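Local coordinates for Thg1-like uncharacterized protein (Bacillus thuringiensis, PDB 4KGM) that binds ATP with magnesium ions in a polymerase palm-like catalytic domain and, as a Thg1-like protein, probably adds nucleotides to the 5' end of tRNA, at residues W54-K58 against W217-H221; Y71-E76 against R147-A151; Q137-A141 against V233-Y238. All coordinates share one frame; numbering follows the deposited sequence.

Contact 1. Residues W54-K58 against W217-H221; sequences WETCK and WSVDH
W54 and H221 both carry CG beside the backbone N (chi1 -60° and -64°), and these torsions swing their rings together where helix 47-63 packs on strand 215-220, an outermost strand of the palm-like antiparallel sheet. The pair is an offset edge-to-face stack, with the edge of H221 directed at the six-membered ring of W54, centroids 5.2 Å apart and planes at 72°. CE1 of H221 makes the touch, 3.6 Å from CH2 of W54. V219, a beta-branched residue at home in a strand, fills the corner between them: its CG1 lies over one face of each ring, while its CG2 rests 3.9 Å from CB of W54. W54 also meets the rings of W195 and H72.

K58 suits this partly exposed place because its methylenes can pack while its ammonium reaches water. Extended beyond CG, it runs over the strand backbone, with CE 3.6 Å from O of W217. Its NZ forms a salt bridge with OE2 of E55, the hydrogen bond weak at 3.4 Å. Backbone bonds join S218 and D220 to strand 200-206; N of V219 instead donates to a water at 2.8 Å, which also accepts from NZ of K58 at 3.1 Å.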
# COMPACT_ATOMS: atom_id res chain seq x y z
N TRP A 54 -3.02 -12.34 29.94
CA TRP A 54 -4.47 -12.46 30.03
C TRP A 54 -5.10 -11.14 30.46
O TRP A 54 -6.18 -10.77 29.99
CB TRP A 54 -4.86 -13.59 30.98
CG TRP A 54 -4.34 -14.93 30.56
CD1 TRP A 54 -3.81 -15.25 29.35
CD2 TRP A 54 -4.29 -16.12 31.36
NE1 TRP A 54 -3.43 -16.58 29.34
CE2 TRP A 54 -3.71 -17.13 30.56
CE3 TRP A 54 -4.67 -16.43 32.66
CZ2 TRP A 54 -3.52 -18.43 31.03
CZ3 TRP A 54 -4.48 -17.72 33.13
CH2 TRP A 54 -3.90 -18.70 32.31
N GLU A 55 -4.43 -10.43 31.36
CA GLU A 55 -4.89 -9.11 31.79
C GLU A 55 -4.68 -8.11 30.66
O GLU A 55 -5.45 -7.16 30.51
CB GLU A 55 -4.16 -8.66 33.05
CG GLU A 55 -4.59 -9.40 34.30
CD GLU A 55 -6.07 -9.24 34.58
OE1 GLU A 55 -6.52 -8.09 34.77
OE2 GLU A 55 -6.79 -10.26 34.61
N THR A 56 -3.63 -8.32 29.88
CA THR A 56 -3.37 -7.49 28.71
C THR A 56 -4.45 -7.72 27.67
O THR A 56 -4.98 -6.77 27.09
CB THR A 56 -1.99 -7.81 28.10
OG1 THR A 56 -0.97 -7.52 29.07
CG2 THR A 56 -1.74 -6.97 26.86
N CYS A 57 -4.79 -8.99 27.45
CA CYS A 57 -5.83 -9.37 26.50
C CYS A 57 -7.18 -8.74 26.84
O CYS A 57 -7.94 -8.36 25.94
CB CYS A 57 -5.97 -10.89 26.44
SG CYS A 57 -4.62 -11.72 25.60
N LYS A 58 -7.48 -8.64 28.13
CA LYS A 58 -8.72 -8.01 28.57
C LYS A 58 -8.68 -6.52 28.25
O LYS A 58 -9.62 -5.97 27.68
CB LYS A 58 -8.93 -8.21 30.07
CG LYS A 58 -9.17 -9.65 30.50
CD LYS A 58 -9.41 -9.73 32.00
CE LYS A 58 -9.70 -11.15 32.45
NZ LYS A 58 -10.01 -11.21 33.91
N TRP A 217 -15.16 -9.08 29.95
CA TRP A 217 -14.23 -9.95 29.24
C TRP A 217 -13.59 -10.91 30.23
O TRP A 217 -13.08 -10.49 31.27
CB TRP A 217 -13.17 -9.12 28.52
CG TRP A 217 -13.73 -8.22 27.46
CD1 TRP A 217 -14.13 -6.93 27.60
CD2 TRP A 217 -13.97 -8.56 26.08
NE1 TRP A 217 -14.60 -6.44 26.41
CE2 TRP A 217 -14.51 -7.42 25.46
CE3 TRP A 217 -13.77 -9.72 25.32
CZ2 TRP A 217 -14.85 -7.40 24.11
CZ3 TRP A 217 -14.11 -9.70 23.98
CH2 TRP A 217 -14.65 -8.55 23.39
N SER A 218 -13.61 -12.20 29.90
CA SER A 218 -13.11 -13.22 30.81
C SER A 218 -12.25 -14.25 30.09
O SER A 218 -12.38 -14.44 28.88
CB SER A 218 -14.27 -13.91 31.52
OG SER A 218 -15.09 -12.98 32.19
N VAL A 219 -11.39 -14.92 30.84
CA VAL A 219 -10.58 -16.00 30.29
C VAL A 219 -11.40 -17.28 30.28
O VAL A 219 -11.92 -17.70 31.31
CB VAL A 219 -9.31 -16.23 31.13
CG1 VAL A 219 -8.48 -17.35 30.51
CG2 VAL A 219 -8.50 -14.95 31.24
N ASP A 220 -11.53 -17.89 29.10
CA ASP A 220 -12.24 -19.16 28.99
C ASP A 220 -11.25 -20.31 28.95
O ASP A 220 -10.62 -20.57 27.92
CB ASP A 220 -13.12 -19.18 27.74
CG ASP A 220 -13.93 -20.46 27.62
OD1 ASP A 220 -14.35 -20.99 28.67
OD2 ASP A 220 -14.13 -20.94 26.48
N HIS A 221 -11.10 -21.00 30.07
CA HIS A 221 -10.19 -22.14 30.16
C HIS A 221 -10.81 -23.39 29.55
O HIS A 221 -10.15 -24.42 29.41
CB HIS A 221 -9.77 -22.39 31.60
CG HIS A 221 -8.99 -21.26 32.21
ND1 HIS A 221 -7.64 -21.07 31.97
CD2 HIS A 221 -9.37 -20.25 33.03
CE1 HIS A 221 -7.23 -20.00 32.62
NE2 HIS A 221 -8.25 -19.48 33.27
O HOH W 1 -10.86 -14.19 33.49

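Contact 2. Residues Y71-E76 against R147-A151; sequences YHQSDE and RQQDA. With MG (magnesium ion), chain G; MG (magnesium ion), chain H; ATP (adenosine-5'-triphosphate), chain E.
E76 and R147 join in a salt bridge that ties the metal-bearing beta hairpin of the palm fold to helix 140-160. NH1 of R147 lies 2.7 Å from OE1 of E76 and also donates to the syn lone pair of OE2 at 3.0 Å (N-H...O 151°), so a single nitrogen serves both carboxylate oxygens. The two flat groups are nearly coplanar, 18° apart, with OE2 tilted 19° out of the guanidinium plane.

Next along the interface, the amide of Q73 is turned by its bent chain so that OE1 accepts from OG of S74 at 2.9 Å, in the carbonyl plane and on a lone pair. The CG of Q73 meanwhile packs 3.5 Å from CB of A151, where a small residue lets strand and helix come close. Y71 likewise sets its hydroxyl 3.2 Å from that methyl group; the OH is satisfied by O of R198. Q148 meets the tyrosine chiefly through its CG, since its amide is spent on N of I226 and O of P224.

Between strands 67-73 and 76-81 the chain reverses in a type II' turn, closed by E76 N bonding to Q73 O. The turn presents D75, whose carboxylate bridges both magnesium ions, as expected of a two-metal-ion polymerase palm; D30 and G31 contribute further ligands. O2A of the ATP also binds both ions. OD2 of D75 binds one ion at 2.1 Å, and its OD1 the other at 2.3 Å.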
# COMPACT_ATOMS: atom_id res chain seq x y z
N TYR A 71 -7.19 -14.07 21.25
CA TYR A 71 -6.57 -15.36 21.47
C TYR A 71 -5.11 -15.22 21.90
O TYR A 71 -4.32 -14.57 21.22
CB TYR A 71 -6.65 -16.22 20.20
CG TYR A 71 -5.87 -17.51 20.29
CD1 TYR A 71 -6.37 -18.60 21.00
CD2 TYR A 71 -4.63 -17.64 19.68
CE1 TYR A 71 -5.66 -19.78 21.09
CE2 TYR A 71 -3.91 -18.82 19.76
CZ TYR A 71 -4.43 -19.89 20.47
OH TYR A 71 -3.72 -21.06 20.55
N HIS A 72 -4.77 -15.83 23.03
CA HIS A 72 -3.39 -15.80 23.51
C HIS A 72 -2.68 -17.14 23.40
O HIS A 72 -3.27 -18.20 23.60
CB HIS A 72 -3.31 -15.31 24.96
CG HIS A 72 -1.95 -15.45 25.56
ND1 HIS A 72 -1.62 -16.44 26.45
CD2 HIS A 72 -0.81 -14.74 25.36
CE1 HIS A 72 -0.35 -16.33 26.80
NE2 HIS A 72 0.16 -15.31 26.14
N GLN A 73 -1.39 -17.06 23.08
CA GLN A 73 -0.51 -18.22 23.06
C GLN A 73 0.93 -17.71 23.06
O GLN A 73 1.27 -16.81 22.30
CB GLN A 73 -0.77 -19.08 21.82
CG GLN A 73 0.42 -19.89 21.37
CD GLN A 73 1.11 -19.29 20.16
OE1 GLN A 73 2.28 -18.93 20.22
NE2 GLN A 73 0.38 -19.19 19.06
N SER A 74 1.76 -18.29 23.93
CA SER A 74 3.15 -17.86 24.09
C SER A 74 3.25 -16.36 24.33
O SER A 74 2.70 -15.84 25.31
CB SER A 74 3.98 -18.25 22.86
OG SER A 74 3.85 -19.63 22.56
N ASP A 75 3.94 -15.66 23.44
CA ASP A 75 4.12 -14.22 23.57
C ASP A 75 3.35 -13.45 22.50
O ASP A 75 3.67 -12.29 22.21
CB ASP A 75 5.60 -13.86 23.50
CG ASP A 75 6.20 -14.12 22.13
OD1 ASP A 75 5.72 -15.04 21.44
OD2 ASP A 75 7.14 -13.40 21.74
N GLU A 76 2.35 -14.09 21.91
CA GLU A 76 1.58 -13.45 20.85
C GLU A 76 0.11 -13.26 21.24
O GLU A 76 -0.44 -14.03 22.02
CB GLU A 76 1.68 -14.23 19.54
CG GLU A 76 0.75 -15.43 19.46
CD GLU A 76 0.73 -16.05 18.08
OE1 GLU A 76 1.76 -15.96 17.37
OE2 GLU A 76 -0.32 -16.61 17.70
N ARG A 147 -3.57 -20.75 14.27
CA ARG A 147 -2.86 -20.26 15.45
C ARG A 147 -2.79 -21.31 16.55
O ARG A 147 -1.79 -21.40 17.27
CB ARG A 147 -3.51 -18.98 15.97
CG ARG A 147 -3.34 -17.77 15.06
CD ARG A 147 -1.92 -17.24 15.09
NE ARG A 147 -1.06 -17.85 14.07
CZ ARG A 147 0.26 -17.75 14.06
NH1 ARG A 147 0.89 -17.08 15.02
NH2 ARG A 147 0.96 -18.32 13.09
N GLN A 148 -3.85 -22.10 16.69
CA GLN A 148 -3.87 -23.19 17.67
C GLN A 148 -2.92 -24.31 17.27
O GLN A 148 -2.32 -24.96 18.13
CB GLN A 148 -5.29 -23.74 17.85
CG GLN A 148 -6.14 -22.94 18.82
CD GLN A 148 -7.46 -23.63 19.13
OE1 GLN A 148 -7.90 -24.51 18.38
NE2 GLN A 148 -8.09 -23.25 20.23
N GLN A 149 -2.79 -24.55 15.97
CA GLN A 149 -1.87 -25.56 15.47
C GLN A 149 -0.42 -25.12 15.67
O GLN A 149 0.48 -25.94 15.79
CB GLN A 149 -2.14 -25.88 13.99
CG GLN A 149 -3.44 -26.63 13.75
CD GLN A 149 -3.74 -26.84 12.28
OE1 GLN A 149 -2.90 -26.57 11.42
NE2 GLN A 149 -4.94 -27.32 11.98
N ASP A 150 -0.22 -23.80 15.70
CA ASP A 150 1.10 -23.24 15.98
C ASP A 150 1.31 -23.18 17.49
O ASP A 150 2.44 -23.09 17.97
CB ASP A 150 1.23 -21.84 15.37
CG ASP A 150 2.61 -21.25 15.57
OD1 ASP A 150 2.80 -20.51 16.56
OD2 ASP A 150 3.50 -21.51 14.73
N ALA A 151 0.20 -23.23 18.23
CA ALA A 151 0.25 -23.23 19.69
C ALA A 151 0.70 -24.58 20.22
O ALA A 151 1.52 -24.66 21.14
CB ALA A 151 -1.11 -22.87 20.26
MG MG G . 8.23 -12.69 20.05
MG MG H . 6.30 -15.17 19.17
PG ATP E . 11.19 -11.95 18.21
O1G ATP E . 11.31 -12.89 17.04
O2G ATP E . 11.96 -10.65 18.07
O3G ATP E . 9.77 -11.77 18.70
PB ATP E . 11.23 -13.83 20.32
O1B ATP E . 10.02 -13.21 20.97
O2B ATP E . 12.29 -14.46 21.20
O3B ATP E . 11.96 -12.72 19.40
PA ATP E . 9.52 -15.90 19.60
O1A ATP E . 9.52 -17.07 18.65
O2A ATP E . 8.30 -15.03 19.75
O3A ATP E . 10.77 -14.95 19.26
O5' ATP E . 9.95 -16.42 21.07
C5' ATP E . 8.98 -16.55 22.11
C4' ATP E . 9.69 -16.90 23.41
O4' ATP E . 8.88 -16.59 24.54
C3' ATP E . 10.03 -18.38 23.49
O3' ATP E . 11.45 -18.56 23.39
C2' ATP E . 9.54 -18.84 24.84
O2' ATP E . 10.60 -19.46 25.57
C1' ATP E . 9.07 -17.58 25.55
N9 ATP E . 7.81 -17.83 26.30
C8 ATP E . 6.56 -17.75 25.81
N7 ATP E . 5.64 -18.03 26.76
C5 ATP E . 6.30 -18.29 27.90
C6 ATP E . 5.93 -18.66 29.29
N6 ATP E . 4.64 -18.81 29.66
N1 ATP E . 6.94 -18.84 30.18
C2 ATP E . 8.23 -18.69 29.83
N3 ATP E . 8.63 -18.36 28.59
C4 ATP E . 7.73 -18.15 27.60
O HOH W 2 6.03 -15.66 17.28

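Contact 3. Residues Q137-A141 against V233-Y238; sequences QDEVA and VEQFVY
V140 pushes its CG1 into the hollow between V233 and V237, which stand one helical turn apart. That methyl lies 3.8 Å from CG1 of V233 and 3.6 Å from CG2 of V237; V140 and V237 meet tip to tip, whereas V233 comes in at a slant. Branched valines suit such a place, being short, rigid and wide enough to fill a groove. A141 supplies the neighbouring shallow spot: its small CB takes CG of E234 at 4.0 Å, and CG1 of V233 leans on its CA.

At the other end the larger side chains overlap. The chain of Q137, extended beyond CG, slides past V237 and crosses the Y238 side chain obliquely, with CB 3.6 Å from CE1 of Y238. Its amide donates from NE2 to O of V237 at 3.2 Å (N-H...O 150°), approaching well above the carbonyl plane; that oxygen also receives the hydroxyl of Y84. A water joins the two segments, accepting from N of A141 at 3.1 Å and lying near O of Q137 and the carboxylate of E234.

D138 turns its carboxylate to a salt bridge with R22 of a second subunit, bordering the assembly interface. E139 is at the N-cap position, and the contact is a largely apolar junction between the start of helix 140-160, with the loop before it, and helix 231-237, over the palm-like sheet.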
# COMPACT_ATOMS: atom_id res chain seq x y z
N GLN A 137 -14.70 -13.89 5.49
CA GLN A 137 -15.47 -14.50 6.57
C GLN A 137 -15.20 -16.00 6.75
O GLN A 137 -15.15 -16.49 7.88
CB GLN A 137 -16.97 -14.27 6.37
CG GLN A 137 -17.42 -12.84 6.65
CD GLN A 137 -18.90 -12.63 6.38
OE1 GLN A 137 -19.36 -12.81 5.26
NE2 GLN A 137 -19.64 -12.27 7.42
N ASP A 138 -15.01 -16.72 5.65
CA ASP A 138 -14.80 -18.16 5.73
C ASP A 138 -13.33 -18.53 5.93
O ASP A 138 -12.91 -19.64 5.61
CB ASP A 138 -15.38 -18.88 4.50
CG ASP A 138 -14.73 -18.46 3.19
OD1 ASP A 138 -15.22 -18.90 2.13
OD2 ASP A 138 -13.75 -17.69 3.21
N GLU A 139 -12.55 -17.58 6.45
CA GLU A 139 -11.15 -17.83 6.74
C GLU A 139 -10.78 -17.40 8.16
O GLU A 139 -9.65 -17.61 8.61
CB GLU A 139 -10.25 -17.12 5.73
CG GLU A 139 -10.24 -17.75 4.34
CD GLU A 139 -9.29 -18.93 4.23
OE1 GLU A 139 -9.20 -19.73 5.19
OE2 GLU A 139 -8.62 -19.06 3.18
N VAL A 140 -11.74 -16.81 8.87
CA VAL A 140 -11.50 -16.34 10.23
C VAL A 140 -11.29 -17.51 11.18
O VAL A 140 -10.34 -17.52 11.96
CB VAL A 140 -12.66 -15.46 10.74
CG1 VAL A 140 -12.35 -14.95 12.14
CG2 VAL A 140 -12.90 -14.30 9.79
N ALA A 141 -12.18 -18.50 11.12
CA ALA A 141 -12.03 -19.71 11.91
C ALA A 141 -10.71 -20.38 11.56
O ALA A 141 -9.95 -20.77 12.45
CB ALA A 141 -13.19 -20.66 11.67
N VAL A 233 -15.80 -19.51 16.93
CA VAL A 233 -15.27 -18.29 16.33
C VAL A 233 -16.29 -17.65 15.39
O VAL A 233 -16.52 -16.44 15.44
CB VAL A 233 -13.97 -18.57 15.54
CG1 VAL A 233 -13.53 -17.34 14.78
CG2 VAL A 233 -12.87 -19.05 16.48
N GLU A 234 -16.92 -18.47 14.56
CA GLU A 234 -17.84 -17.99 13.53
C GLU A 234 -19.08 -17.29 14.09
O GLU A 234 -19.79 -16.61 13.35
CB GLU A 234 -18.25 -19.13 12.60
CG GLU A 234 -17.10 -19.65 11.74
CD GLU A 234 -17.55 -20.66 10.70
OE1 GLU A 234 -18.64 -21.24 10.87
OE2 GLU A 234 -16.81 -20.86 9.71
N GLN A 235 -19.33 -17.44 15.39
CA GLN A 235 -20.44 -16.76 16.04
C GLN A 235 -20.24 -15.25 16.03
O GLN A 235 -21.19 -14.48 16.14
CB GLN A 235 -20.59 -17.24 17.49
CG GLN A 235 -19.34 -17.05 18.33
CD GLN A 235 -19.56 -17.44 19.79
OE1 GLN A 235 -20.62 -17.20 20.35
NE2 GLN A 235 -18.54 -18.03 20.40
N PHE A 236 -18.98 -14.83 15.90
CA PHE A 236 -18.65 -13.41 15.87
C PHE A 236 -18.43 -12.94 14.43
O PHE A 236 -18.39 -11.74 14.17
CB PHE A 236 -17.39 -13.13 16.70
CG PHE A 236 -17.48 -13.62 18.12
CD1 PHE A 236 -18.31 -13.01 19.03
CD2 PHE A 236 -16.70 -14.69 18.54
CE1 PHE A 236 -18.38 -13.45 20.34
CE2 PHE A 236 -16.77 -15.14 19.85
CZ PHE A 236 -17.61 -14.52 20.75
N VAL A 237 -18.30 -13.89 13.52
CA VAL A 237 -17.99 -13.59 12.12
C VAL A 237 -19.25 -13.29 11.31
O VAL A 237 -19.30 -12.32 10.56
CB VAL A 237 -17.23 -14.75 11.47
CG1 VAL A 237 -16.89 -14.42 10.03
CG2 VAL A 237 -15.97 -15.05 12.26
N TYR A 238 -20.26 -14.14 11.46
CA TYR A 238 -21.53 -13.96 10.75
C TYR A 238 -22.59 -13.39 11.69
O TYR A 238 -23.07 -14.07 12.59
CB TYR A 238 -22.00 -15.28 10.13
CG TYR A 238 -20.97 -15.92 9.22
CD1 TYR A 238 -20.90 -15.58 7.88
CD2 TYR A 238 -20.07 -16.86 9.71
CE1 TYR A 238 -19.96 -16.17 7.04
CE2 TYR A 238 -19.13 -17.45 8.88
CZ TYR A 238 -19.08 -17.10 7.55
OH TYR A 238 -18.15 -17.69 6.72
O HOH W 3 -14.62 -18.95 9.30

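How the contacts relate
Contacts 1 and 2 touch, their centres 14 Å apart, through W54 and C57 against H72. They lie on opposite faces of one antiparallel sheet: helix 47-63 on one, helix 140-160 on the other. Contact 3, about 18 Å from contact 2 between centres and 20 Å from contact 1, uses the beginning of helix 140-160, whose next turns serve contact 2. Along the chain, contact 2 is nested within the loop closed by contact 1, while contact 3 crosses both. Later parts of the chain thus return to the palm: strand 215-220 extends the sheet and helix 231-237 packs beside helix 140-160. Contact 2 holds the metal and ATP site, W54 of contact 1 is about 8 Å from the ATP, and contact 3 borders the subunit interface.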